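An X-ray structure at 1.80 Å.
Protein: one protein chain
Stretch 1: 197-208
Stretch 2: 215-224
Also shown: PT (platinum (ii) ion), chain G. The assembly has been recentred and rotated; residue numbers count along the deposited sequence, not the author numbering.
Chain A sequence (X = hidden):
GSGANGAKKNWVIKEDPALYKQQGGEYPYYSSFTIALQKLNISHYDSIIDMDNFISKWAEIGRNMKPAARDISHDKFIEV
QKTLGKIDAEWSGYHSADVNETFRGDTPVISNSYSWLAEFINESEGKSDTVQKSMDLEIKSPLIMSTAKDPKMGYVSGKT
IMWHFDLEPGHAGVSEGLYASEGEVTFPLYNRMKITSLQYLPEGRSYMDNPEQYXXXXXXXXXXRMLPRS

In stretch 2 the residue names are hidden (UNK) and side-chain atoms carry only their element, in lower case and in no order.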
# COMPACT_ATOMS: atom_id res chain seq x y z
N SER A 197 -7.62 -14.32 -2.92
CA SER A 197 -7.47 -15.36 -1.88
C SER A 197 -6.91 -14.76 -0.61
O SER A 197 -5.98 -13.90 -0.69
CB SER A 197 -6.47 -16.42 -2.35
OG SER A 197 -6.55 -17.44 -1.40
N LEU A 198 -7.39 -15.21 0.55
CA LEU A 198 -6.75 -14.92 1.84
C LEU A 198 -6.32 -16.23 2.39
O LEU A 198 -7.10 -17.21 2.30
CB LEU A 198 -7.68 -14.29 2.81
CG LEU A 198 -8.41 -13.10 2.25
CD1 LEU A 198 -9.42 -12.68 3.31
CD2 LEU A 198 -7.41 -12.00 1.83
N GLN A 199 -5.09 -16.29 2.87
CA GLN A 199 -4.55 -17.50 3.56
C GLN A 199 -4.05 -17.22 4.95
O GLN A 199 -3.37 -16.20 5.21
CB GLN A 199 -3.36 -18.11 2.86
CG GLN A 199 -3.56 -18.43 1.41
CD GLN A 199 -2.29 -19.02 0.75
OE1 GLN A 199 -2.13 -18.86 -0.41
NE2 GLN A 199 -1.37 -19.73 1.55
N TYR A 200 -4.30 -18.17 5.85
CA TYR A 200 -3.79 -18.11 7.19
C TYR A 200 -2.72 -19.18 7.37
O TYR A 200 -2.87 -20.34 6.93
CB TYR A 200 -4.91 -18.33 8.23
CG TYR A 200 -4.40 -18.66 9.60
CD1 TYR A 200 -3.73 -17.70 10.38
CD2 TYR A 200 -4.52 -19.95 10.11
CE1 TYR A 200 -3.25 -18.01 11.66
CE2 TYR A 200 -4.04 -20.27 11.37
CZ TYR A 200 -3.42 -19.32 12.15
OH TYR A 200 -2.94 -19.66 13.37
N LEU A 201 -1.69 -18.80 8.07
CA LEU A 201 -0.51 -19.64 8.27
C LEU A 201 -0.22 -19.71 9.75
O LEU A 201 0.28 -18.73 10.38
CB LEU A 201 0.69 -19.09 7.48
CG LEU A 201 0.71 -19.15 5.93
CD1 LEU A 201 1.89 -18.35 5.40
CD2 LEU A 201 0.70 -20.56 5.35
N PRO A 202 -0.49 -20.86 10.36
CA PRO A 202 0.01 -21.00 11.76
C PRO A 202 1.51 -20.73 11.98
O PRO A 202 2.31 -20.72 11.06
CB PRO A 202 -0.32 -22.49 12.11
CG PRO A 202 -1.33 -22.92 11.10
CD PRO A 202 -1.10 -22.08 9.85
N GLU A 203 1.88 -20.48 13.21
CA GLU A 203 3.29 -20.43 13.64
C GLU A 203 4.12 -21.56 13.09
O GLU A 203 3.67 -22.69 13.03
CB GLU A 203 3.39 -20.48 15.16
CG GLU A 203 2.95 -19.23 15.90
CD GLU A 203 3.86 -18.05 15.67
OE1 GLU A 203 5.03 -18.23 15.23
OE2 GLU A 203 3.40 -16.92 15.92
N GLY A 204 5.31 -21.26 12.62
CA GLY A 204 6.13 -22.29 11.97
C GLY A 204 5.81 -22.65 10.54
O GLY A 204 6.65 -23.25 9.89
N ARG A 205 4.65 -22.26 10.01
CA ARG A 205 4.25 -22.59 8.64
C ARG A 205 4.67 -21.45 7.70
O ARG A 205 4.77 -20.30 8.16
CB ARG A 205 2.74 -22.79 8.55
CG ARG A 205 2.21 -23.94 9.41
CD ARG A 205 2.79 -25.30 9.02
NE ARG A 205 2.53 -25.64 7.64
CZ ARG A 205 1.40 -26.12 7.14
NH1 ARG A 205 0.36 -26.37 7.91
NH2 ARG A 205 1.33 -26.36 5.82
N SER A 206 4.93 -21.79 6.44
CA SER A 206 5.42 -20.82 5.43
C SER A 206 4.53 -20.83 4.21
O SER A 206 4.01 -21.88 3.79
CB SER A 206 6.83 -21.16 4.98
OG SER A 206 7.73 -21.28 6.06
N TYR A 207 4.42 -19.66 3.58
CA TYR A 207 3.70 -19.57 2.32
C TYR A 207 4.27 -20.60 1.31
O TYR A 207 5.48 -20.73 1.18
CB TYR A 207 3.89 -18.15 1.75
CG TYR A 207 3.12 -17.88 0.48
CD1 TYR A 207 1.83 -18.30 0.32
CD2 TYR A 207 3.71 -17.15 -0.54
CE1 TYR A 207 1.09 -17.98 -0.82
CE2 TYR A 207 2.99 -16.86 -1.71
CZ TYR A 207 1.70 -17.28 -1.83
OH TYR A 207 1.02 -16.97 -2.97
N MET A 208 3.37 -21.34 0.67
CA MET A 208 3.72 -22.37 -0.29
C MET A 208 4.68 -23.41 0.34
O MET A 208 5.45 -24.03 -0.37
CB MET A 208 4.42 -21.75 -1.51
CG MET A 208 3.60 -20.70 -2.25
SD MET A 208 3.53 -21.04 -4.02
CE MET A 208 2.37 -22.47 -4.04
N UNK A 215 10.12 -17.24 4.46
CA UNK A 215 10.25 -17.24 5.87
C UNK A 215 9.12 -17.91 6.60
O UNK A 215 8.32 -18.69 6.05
N UNK A 216 9.08 -17.59 7.87
CA UNK A 216 8.12 -18.09 8.80
C UNK A 216 7.46 -16.98 9.63
O UNK A 216 6.77 -17.28 10.60
o UNK A 216 9.84 -18.40 10.50
c UNK A 216 8.80 -19.09 9.77
c UNK A 216 9.36 -20.23 8.96
N UNK A 217 7.61 -15.71 9.22
CA UNK A 217 7.00 -14.65 9.97
C UNK A 217 5.62 -14.19 9.51
O UNK A 217 4.93 -13.55 10.29
o UNK A 217 9.24 -13.83 10.31
c UNK A 217 7.94 -13.46 9.99
N UNK A 218 5.17 -14.54 8.28
CA UNK A 218 3.84 -14.12 7.84
C UNK A 218 2.77 -15.05 8.45
O UNK A 218 2.79 -16.25 8.28
c UNK A 218 3.74 -14.19 6.29
c UNK A 218 6.45 -12.08 5.15
n UNK A 218 5.42 -12.36 5.92
c UNK A 218 4.90 -13.59 5.58
n UNK A 218 6.63 -13.09 4.31
c UNK A 218 5.67 -14.04 4.54
N UNK A 219 1.79 -14.49 9.11
CA UNK A 219 0.59 -15.24 9.50
C UNK A 219 -0.51 -15.16 8.44
O UNK A 219 -1.42 -15.99 8.45
n UNK A 219 3.69 -18.25 10.55
n UNK A 219 1.99 -17.18 11.69
c UNK A 219 1.42 -16.16 12.58
n UNK A 219 4.23 -16.48 11.88
c UNK A 219 3.30 -17.31 11.39
c UNK A 219 0.07 -14.77 10.91
c UNK A 219 1.17 -14.76 12.00
N UNK A 220 -0.50 -14.14 7.59
CA UNK A 220 -1.55 -13.94 6.60
C UNK A 220 -0.94 -13.57 5.23
O UNK A 220 -0.01 -12.77 5.15
c UNK A 220 -4.84 -14.46 9.41
c UNK A 220 -4.25 -14.03 8.24
c UNK A 220 -4.33 -14.06 10.63
c UNK A 220 -2.67 -12.75 9.48
c UNK A 220 -2.51 -12.79 6.99
o UNK A 220 -4.96 -14.55 11.76
c UNK A 220 -3.23 -13.19 10.69
c UNK A 220 -3.18 -13.16 8.26
N UNK A 221 -1.47 -14.22 4.20
CA UNK A 221 -1.15 -13.94 2.81
C UNK A 221 -2.37 -13.44 2.07
O UNK A 221 -3.45 -14.07 2.08
c UNK A 221 0.53 -15.86 2.90
c UNK A 221 -0.59 -15.17 2.07
c UNK A 221 -0.12 -14.75 0.66
c UNK A 221 1.83 -15.06 3.14
N UNK A 222 -2.21 -12.29 1.46
CA UNK A 222 -3.24 -11.76 0.56
C UNK A 222 -2.74 -11.97 -0.86
O UNK A 222 -1.79 -11.39 -1.25
c UNK A 222 -4.66 -9.87 -0.10
c UNK A 222 -3.90 -8.56 2.63
c UNK A 222 -3.85 -10.05 2.30
c UNK A 222 -3.54 -10.29 0.82
N UNK A 223 -3.44 -12.78 -1.66
CA UNK A 223 -3.19 -12.90 -3.08
C UNK A 223 -4.15 -11.97 -3.83
O UNK A 223 -5.35 -12.00 -3.62
c UNK A 223 -3.46 -14.33 -3.55
n UNK A 223 -2.07 -18.10 -5.42
c UNK A 223 -2.52 -15.30 -2.85
c UNK A 223 -2.48 -16.70 -3.47
c UNK A 223 -1.79 -16.74 -4.83
N UNK A 224 -3.59 -11.19 -4.74
CA UNK A 224 -4.31 -10.23 -5.52
C UNK A 224 -3.70 -10.02 -6.88
O UNK A 224 -2.50 -10.26 -7.09
c UNK A 224 -4.34 -8.90 -4.78
PT PT G . 5.45 -20.88 -4.85
O HOH W 1 6.47 -18.91 12.75
O HOH W 2 5.01 -17.72 7.48
O HOH W 3 5.69 -17.34 4.93

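Position 215 has no side-chain atoms. Its phi is positive, at 65°, as it leaves a helix. Its carbonyl O accepts a hydrogen bond from Ser206 OG at 2.7 Å. It is Gly215.

Position 216 has three side-chain atoms: a first carbon that carries one oxygen and one carbon. The terminal carbon lies 3.5 Å from Ser206 OG. This fork is Thr216. Water 1 joins its backbone O to Glu203 OE1 and Gly204 N.

Position 217 has one carbon followed by one oxygen. It points away and touches nothing on stretch 1. It is Ser217.

Position 218 has one carbon and then a five-membered ring of three carbons and two nitrogens. The ring keeps clear of stretch 1, but the backbone O lies 3.6 Å from Leu201 CB. It is His218.

Position 219 has three carbons, a nitrogen, and a carbon bearing two more nitrogens. That is a guanidinium. The chain nitrogen lies 2.7 Å from Leu201 O. It is Arg219. NE donates that hydrogen bond, and NH1 makes a weak one to Pro202 O at 2.9 Å. Both NH1 and NH2 donate to Thr216 O, at 3.2 and 3.0 Å. Glu203 OE1 forms a long salt bridge with NH2, 3.9 Å away and well out of the guanidinium plane, so only charge acts there.

Position 220 has one carbon and a six-carbon ring bearing an oxygen. The ring meets that of Tyr200 obliquely, with planes at 42° and centroids 5.6 Å apart. It is Tyr220.

Position 221 has four carbons, forked at the first, with one arm two carbons long. A carbon of the two-carbon arm lies 3.8 Å from Leu201 CD1, and the one-carbon arm sits over one face of the Tyr207 ring. It is Ile221. CG2 is 4.0 Å from the centroid of that ring.

Position 222 has the same forked set of four carbons. The one-carbon arm lies 4.0 Å from Leu198 CD2. It is Ile222.

Position 223 has four carbons in a row ending in nitrogen. The carbon next to the nitrogen lies 3.4 Å from Tyr207 OH. It is Lys223. CD lies 3.8 Å from Gln199 OE1.

Position 224 has one carbon and does not touch stretch 1. It is Ala224.

The contact begins as an antiparallel strand pair. Ile221 N donates to Gln199 O, and Gln199 N to Ile221 O, both at 2.9 Å. Lys223 N to Ser197 O, also 2.9 Å, extends the ladder. Leu198, Tyr200, Tyr220 and Ile222 share one face; Ser197, Gln199, Ile221 and Lys223 share the other. Beyond the strands, Arg219 takes over, tying the Pro202–Arg205 turn to Thr216.

Stretch 2 215-224: GTSHRYIIKA
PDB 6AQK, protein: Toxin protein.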